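Long-range contacts in putative peptide ABC-transport system periplasmic peptide-binding protein (Campylobacter jejuni, PDB 4OEV), which binds nickel(II) outside the cytoplasm as the solute-binding component of an ABC-type importer, although its family is generally assigned to peptide transport: residues N31-S35 with P157-Y163; W73-F79 with M137-L142. All coordinates share one frame. Residue numbers count along the deposited sequence, not the author numbering.

Interaction 1 of 2, residues N31-S35 with P157-Y163; sequences NLVFS and PIGTGPY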
loop_
_atom_site.group_PDB
_atom_site.type_symbol
_atom_site.label_atom_id
_atom_site.label_comp_id
_atom_site.label_asym_id
_atom_site.label_seq_id
_atom_site.Cartn_x
_atom_site.Cartn_y
_atom_site.Cartn_z
ATOM N N ASN A 31 9.164 7.772 -6.160
ATOM C CA ASN A 31 10.367 6.938 -6.349
ATOM C C ASN A 31 11.117 7.170 -7.674
ATOM O O ASN A 31 12.181 6.586 -7.890
ATOM C CB ASN A 31 9.990 5.456 -6.234
ATOM C CG ASN A 31 9.825 5.009 -4.790
ATOM O OD1 ASN A 31 8.708 4.998 -4.256
ATOM N ND2 ASN A 31 10.930 4.621 -4.155
ATOM N N LEU A 32 10.581 8.013 -8.560
ATOM C CA LEU A 32 11.315 8.411 -9.783
ATOM C C LEU A 32 12.219 9.615 -9.479
ATOM O O LEU A 32 13.399 9.663 -9.863
ATOM C CB LEU A 32 10.347 8.774 -10.894
ATOM C CG LEU A 32 9.360 7.662 -11.258
ATOM C CD1 LEU A 32 8.362 8.147 -12.280
ATOM C CD2 LEU A 32 10.142 6.468 -11.806
ATOM N N VAL A 33 11.648 10.592 -8.781
ATOM C CA VAL A 33 12.346 11.837 -8.469
ATOM C C VAL A 33 13.282 11.712 -7.261
ATOM O O VAL A 33 14.355 12.342 -7.205
ATOM C CB VAL A 33 11.291 12.953 -8.233
ATOM C CG1 VAL A 33 11.924 14.278 -7.869
ATOM C CG2 VAL A 33 10.400 13.088 -9.470
ATOM N N PHE A 34 12.894 10.897 -6.286
ATOM C CA PHE A 34 13.666 10.834 -5.037
ATOM C C PHE A 34 14.330 9.488 -4.853
ATOM O O PHE A 34 13.945 8.500 -5.506
ATOM C CB PHE A 34 12.763 11.125 -3.840
ATOM C CG PHE A 34 12.145 12.483 -3.885
ATOM C CD1 PHE A 34 12.791 13.566 -3.296
ATOM C CD2 PHE A 34 10.945 12.692 -4.540
ATOM C CE1 PHE A 34 12.231 14.839 -3.355
ATOM C CE2 PHE A 34 10.369 13.954 -4.606
ATOM C CZ PHE A 34 11.010 15.035 -3.995
ATOM N N SER A 35 15.350 9.456 -4.004
ATOM C CA SER A 35 15.920 8.191 -3.592
ATOM C C SER A 35 16.262 8.285 -2.137
ATOM O O SER A 35 16.508 9.390 -1.626
ATOM C CB SER A 35 17.146 7.832 -4.434
ATOM O OG SER A 35 18.130 8.825 -4.271
ATOM N N PRO A 157 9.157 19.131 -7.759
ATOM C CA PRO A 157 10.079 18.465 -6.831
ATOM C C PRO A 157 11.505 18.399 -7.371
ATOM O O PRO A 157 11.695 18.170 -8.568
ATOM C CB PRO A 157 9.474 17.063 -6.695
ATOM C CG PRO A 157 8.831 16.825 -8.015
ATOM C CD PRO A 157 8.264 18.168 -8.428
ATOM N N ILE A 158 12.486 18.626 -6.494
ATOM C CA ILE A 158 13.884 18.405 -6.814
ATOM C C ILE A 158 14.359 17.223 -5.952
ATOM O O ILE A 158 14.177 17.245 -4.729
ATOM C CB ILE A 158 14.741 19.668 -6.535
ATOM C CG1 ILE A 158 14.447 20.781 -7.548
ATOM C CG2 ILE A 158 16.204 19.314 -6.530
ATOM C CD1 ILE A 158 14.894 20.455 -8.991
ATOM N N GLY A 159 14.946 16.193 -6.568
ATOM C CA GLY A 159 15.368 15.013 -5.817
ATOM C C GLY A 159 16.742 14.461 -6.193
ATOM O O GLY A 159 17.505 15.095 -6.953
ATOM N N THR A 160 17.093 13.296 -5.649
ATOM C CA THR A 160 18.345 12.655 -6.035
ATOM C C THR A 160 18.040 11.460 -6.966
ATOM O O THR A 160 18.964 10.773 -7.383
ATOM C CB THR A 160 19.140 12.123 -4.835
ATOM O OG1 THR A 160 18.226 11.398 -4.004
ATOM C CG2 THR A 160 19.791 13.270 -3.975
ATOM N N GLY A 161 16.761 11.236 -7.298
ATOM C CA GLY A 161 16.335 10.034 -8.030
ATOM C C GLY A 161 16.772 9.913 -9.505
ATOM O O GLY A 161 17.528 10.761 -9.996
ATOM N N PRO A 162 16.362 8.813 -10.202
ATOM C CA PRO A 162 16.780 8.600 -11.613
ATOM C C PRO A 162 16.132 9.543 -12.630
ATOM O O PRO A 162 16.587 9.678 -13.775
ATOM C CB PRO A 162 16.349 7.158 -11.905
ATOM C CG PRO A 162 15.151 6.886 -10.896
ATOM C CD PRO A 162 15.666 7.636 -9.640
ATOM N N TYR A 163 15.074 10.210 -12.217
ATOM C CA TYR A 163 14.303 11.016 -13.141
ATOM C C TYR A 163 14.040 12.429 -12.632
ATOM O O TYR A 163 13.597 12.628 -11.489
ATOM C CB TYR A 163 12.976 10.308 -13.450
ATOM C CG TYR A 163 13.138 9.273 -14.537
ATOM C CD1 TYR A 163 13.228 9.674 -15.864
ATOM C CD2 TYR A 163 13.215 7.908 -14.254
ATOM C CE1 TYR A 163 13.396 8.763 -16.883
ATOM C CE2 TYR A 163 13.395 6.971 -15.297
ATOM C CZ TYR A 163 13.479 7.423 -16.605
ATOM O OH TYR A 163 13.668 6.575 -17.697
HETATM O O HOH W 1 16.113 12.034 -2.932
#
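Two backbone hydrogen bonds join the end of helix 30-33 to the 157-163 loop: Y163 N donates to L32 O (2.9 Å) and G161 N to V33 O (2.6 Å). CA-H...O contacts accompany them, from G159 CA to V33 O (3.2 Å), G161 CA to L32 O (3.5 Å) and V33 CA to Y163 O (3.4 Å). Both glycines are needed, since a CB on G159 or G161 would clash with this backbone. The chain of this family 5 solute-binding protein meets the helix terminus, where F34 leaves helical geometry, as it enters strand 163-169, the edge of a four-stranded mixed sheet. V33 CG1 and F34 CZ approach P157 CB at 3.9 and 3.7 Å, and L32 CB meets Y163 CB at 4.0 Å, with L32 and Y163 touching F176 and L192 of that sheet. S35 OG lies 2.6 Å from T160 OG1 and is also hydrogen-bonded to Y183 OH; water 1 accepts from S35 N (2.9 Å) and T160 OG1 (2.5 Å).

Interaction 2 of 2, residues W73-F79 with M137-L142; sequences WHDGVKF and MLPKHL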
loop_
_atom_site.group_PDB
_atom_site.type_symbol
_atom_site.label_atom_id
_atom_site.label_comp_id
_atom_site.label_asym_id
_atom_site.label_seq_id
_atom_site.Cartn_x
_atom_site.Cartn_y
_atom_site.Cartn_z
ATOM N N TRP A 73 21.822 16.433 -6.064
ATOM C CA TRP A 73 20.415 16.775 -6.270
ATOM C C TRP A 73 20.238 17.194 -7.728
ATOM O O TRP A 73 21.198 17.540 -8.381
ATOM C CB TRP A 73 19.982 17.929 -5.363
ATOM C CG TRP A 73 19.992 17.629 -3.896
ATOM C CD1 TRP A 73 20.924 18.029 -2.967
ATOM C CD2 TRP A 73 19.015 16.869 -3.188
ATOM N NE1 TRP A 73 20.577 17.557 -1.720
ATOM C CE2 TRP A 73 19.411 16.843 -1.826
ATOM C CE3 TRP A 73 17.843 16.196 -3.574
ATOM C CZ2 TRP A 73 18.670 16.179 -0.846
ATOM C CZ3 TRP A 73 17.097 15.535 -2.593
ATOM C CH2 TRP A 73 17.512 15.509 -1.260
ATOM N N HIS A 74 19.008 17.214 -8.222
ATOM C CA HIS A 74 18.736 17.554 -9.609
ATOM C C HIS A 74 19.113 18.992 -9.975
ATOM O O HIS A 74 19.181 19.314 -11.162
ATOM C CB HIS A 74 17.262 17.286 -9.922
ATOM C CG HIS A 74 16.900 15.841 -9.821
ATOM N ND1 HIS A 74 15.601 15.391 -9.641
ATOM C CD2 HIS A 74 17.680 14.733 -9.866
ATOM C CE1 HIS A 74 15.605 14.074 -9.571
ATOM N NE2 HIS A 74 16.850 13.648 -9.711
ATOM N N ASP A 75 19.378 19.843 -8.975
ATOM C CA ASP A 75 19.723 21.238 -9.263
ATOM C C ASP A 75 21.223 21.522 -9.138
ATOM O O ASP A 75 21.632 22.681 -9.133
ATOM C CB ASP A 75 18.923 22.214 -8.381
ATOM C CG ASP A 75 19.219 22.070 -6.901
ATOM O OD1 ASP A 75 19.987 21.159 -6.514
ATOM O OD2 ASP A 75 18.594 22.829 -6.119
ATOM N N GLY A 76 22.025 20.474 -8.980
ATOM C CA GLY A 76 23.472 20.620 -8.992
ATOM C C GLY A 76 24.083 20.612 -7.610
ATOM O O GLY A 76 25.265 20.302 -7.467
ATOM N N VAL A 77 23.275 20.899 -6.583
ATOM C CA VAL A 77 23.805 20.993 -5.223
ATOM C C VAL A 77 24.163 19.591 -4.726
ATOM O O VAL A 77 23.477 18.620 -5.061
ATOM C CB VAL A 77 22.775 21.671 -4.303
ATOM C CG1 VAL A 77 23.231 21.699 -2.871
ATOM C CG2 VAL A 77 22.421 23.060 -4.829
ATOM N N LYS A 78 25.238 19.460 -3.968
ATOM C CA LYS A 78 25.653 18.159 -3.459
ATOM C C LYS A 78 24.661 17.659 -2.387
ATOM O O LYS A 78 24.036 18.459 -1.681
ATOM C CB LYS A 78 27.043 18.223 -2.831
ATOM C CG LYS A 78 28.201 18.701 -3.742
ATOM C CD LYS A 78 29.474 18.769 -2.916
ATOM C CE LYS A 78 30.596 19.457 -3.680
ATOM N NZ LYS A 78 31.829 19.678 -2.875
ATOM N N PHE A 79 24.572 16.337 -2.257
ATOM C CA PHE A 79 23.797 15.695 -1.210
ATOM C C PHE A 79 24.737 15.464 -0.041
ATOM O O PHE A 79 25.832 14.938 -0.251
ATOM C CB PHE A 79 23.193 14.374 -1.702
ATOM C CG PHE A 79 22.702 13.489 -0.598
ATOM C CD1 PHE A 79 21.501 13.767 0.051
ATOM C CD2 PHE A 79 23.424 12.374 -0.217
ATOM C CE1 PHE A 79 21.047 12.972 1.065
ATOM C CE2 PHE A 79 22.962 11.558 0.783
ATOM C CZ PHE A 79 21.758 11.864 1.434
ATOM N N MET A 137 15.017 11.109 0.327
ATOM C CA MET A 137 15.566 12.219 1.130
ATOM C C MET A 137 15.134 13.564 0.496
ATOM O O MET A 137 14.885 13.648 -0.721
ATOM C CB MET A 137 17.089 12.096 1.254
ATOM C CG MET A 137 17.587 10.877 2.060
ATOM S SD MET A 137 17.165 10.948 3.816
ATOM C CE MET A 137 15.631 9.978 3.717
ATOM N N LEU A 138 14.923 14.560 1.340
ATOM C CA LEU A 138 14.516 15.900 0.916
ATOM C C LEU A 138 15.723 16.856 0.895
ATOM O O LEU A 138 16.662 16.656 1.659
ATOM C CB LEU A 138 13.488 16.493 1.865
ATOM C CG LEU A 138 12.158 15.735 1.941
ATOM C CD1 LEU A 138 11.384 16.257 3.129
ATOM C CD2 LEU A 138 11.436 15.985 0.655
ATOM N N PRO A 139 15.655 17.906 0.058
ATOM C CA PRO A 139 16.737 18.899 -0.008
ATOM C C PRO A 139 16.586 20.040 0.982
ATOM O O PRO A 139 15.768 20.948 0.807
ATOM C CB PRO A 139 16.648 19.402 -1.452
ATOM C CG PRO A 139 15.213 19.210 -1.852
ATOM C CD PRO A 139 14.736 18.017 -1.095
ATOM N N LYS A 140 17.417 19.990 2.014
ATOM C CA LYS A 140 17.479 21.063 3.011
ATOM C C LYS A 140 17.597 22.438 2.373
ATOM O O LYS A 140 16.856 23.348 2.725
ATOM C CB LYS A 140 18.634 20.813 3.962
ATOM C CG LYS A 140 18.861 21.910 4.996
ATOM C CD LYS A 140 19.794 21.410 6.058
ATOM C CE LYS A 140 20.019 22.429 7.174
ATOM N NZ LYS A 140 20.908 23.524 6.706
ATOM N N HIS A 141 18.482 22.580 1.382
ATOM C CA HIS A 141 18.777 23.910 0.846
ATOM C C HIS A 141 17.600 24.564 0.131
ATOM O O HIS A 141 17.664 25.778 -0.145
ATOM C CB HIS A 141 19.992 23.860 -0.113
ATOM C CG HIS A 141 19.711 23.167 -1.405
ATOM N ND1 HIS A 141 19.946 21.822 -1.589
ATOM C CD2 HIS A 141 19.211 23.625 -2.579
ATOM C CE1 HIS A 141 19.600 21.479 -2.822
ATOM N NE2 HIS A 141 19.144 22.554 -3.443
ATOM N N LEU A 142 16.582 23.761 -0.221
ATOM C CA LEU A 142 15.349 24.244 -0.869
ATOM C C LEU A 142 14.098 24.320 0.051
ATOM O O LEU A 142 13.180 25.087 -0.232
ATOM C CB LEU A 142 14.963 23.341 -2.062
ATOM C CG LEU A 142 15.967 23.317 -3.232
ATOM C CD1 LEU A 142 15.652 22.190 -4.198
ATOM C CD2 LEU A 142 16.004 24.654 -3.971
#
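One face of the W73 indole carries two different partners: P139 CB stands 3.7 Å from the centroid of the six-membered ring of W73, almost on its normal, in a CH-pi contact, and H141 turns its edge to the five-membered ring, T-shaped, with centroids 5.2 Å apart and planes at 68°. W73 starts a type I beta turn that closes at G76, and P139 is the N-cap residue of helix 140-143, so a turn preceding helix 81-92 packs against a helix start. W73 NE1 is hydrogen-bonded to D83 OD2 of helix 81-92. Beyond the indole, V77 CG1 sits 3.8 Å from the centroid of the H141 ring, over its face, in a second CH-pi contact. F79 CE1 and W73 CH2 reach M137 CB at 4.1 and 4.3 Å. D75 holds the outer side: its OD1 accepts from V77 N (3.3 Å) in an Asx turn, and H141 NE2 donates to D75 OD2 at 2.7 Å.

How the interactions relate
The centres of the two contacts lie about 10 Å apart on the same side of the chain's centre, about 20 Å from it for interaction 1 and 27 Å for interaction 2. Along the chain the order is 31-35, 73-79, 137-142, 157-163, so interaction 2 falls wholly between the halves of interaction 1. H74 joins them directly: its backbone N pairs with G159 O (2.9 Å) and its NE2 with G161 O (3.0 Å), both probable hydrogen bonds; S35 and M137 also share a backbone hydrogen bond, and W73 touches T160. Together they run from strand 163-169, at the edge of the mixed sheet, to helix 81-92.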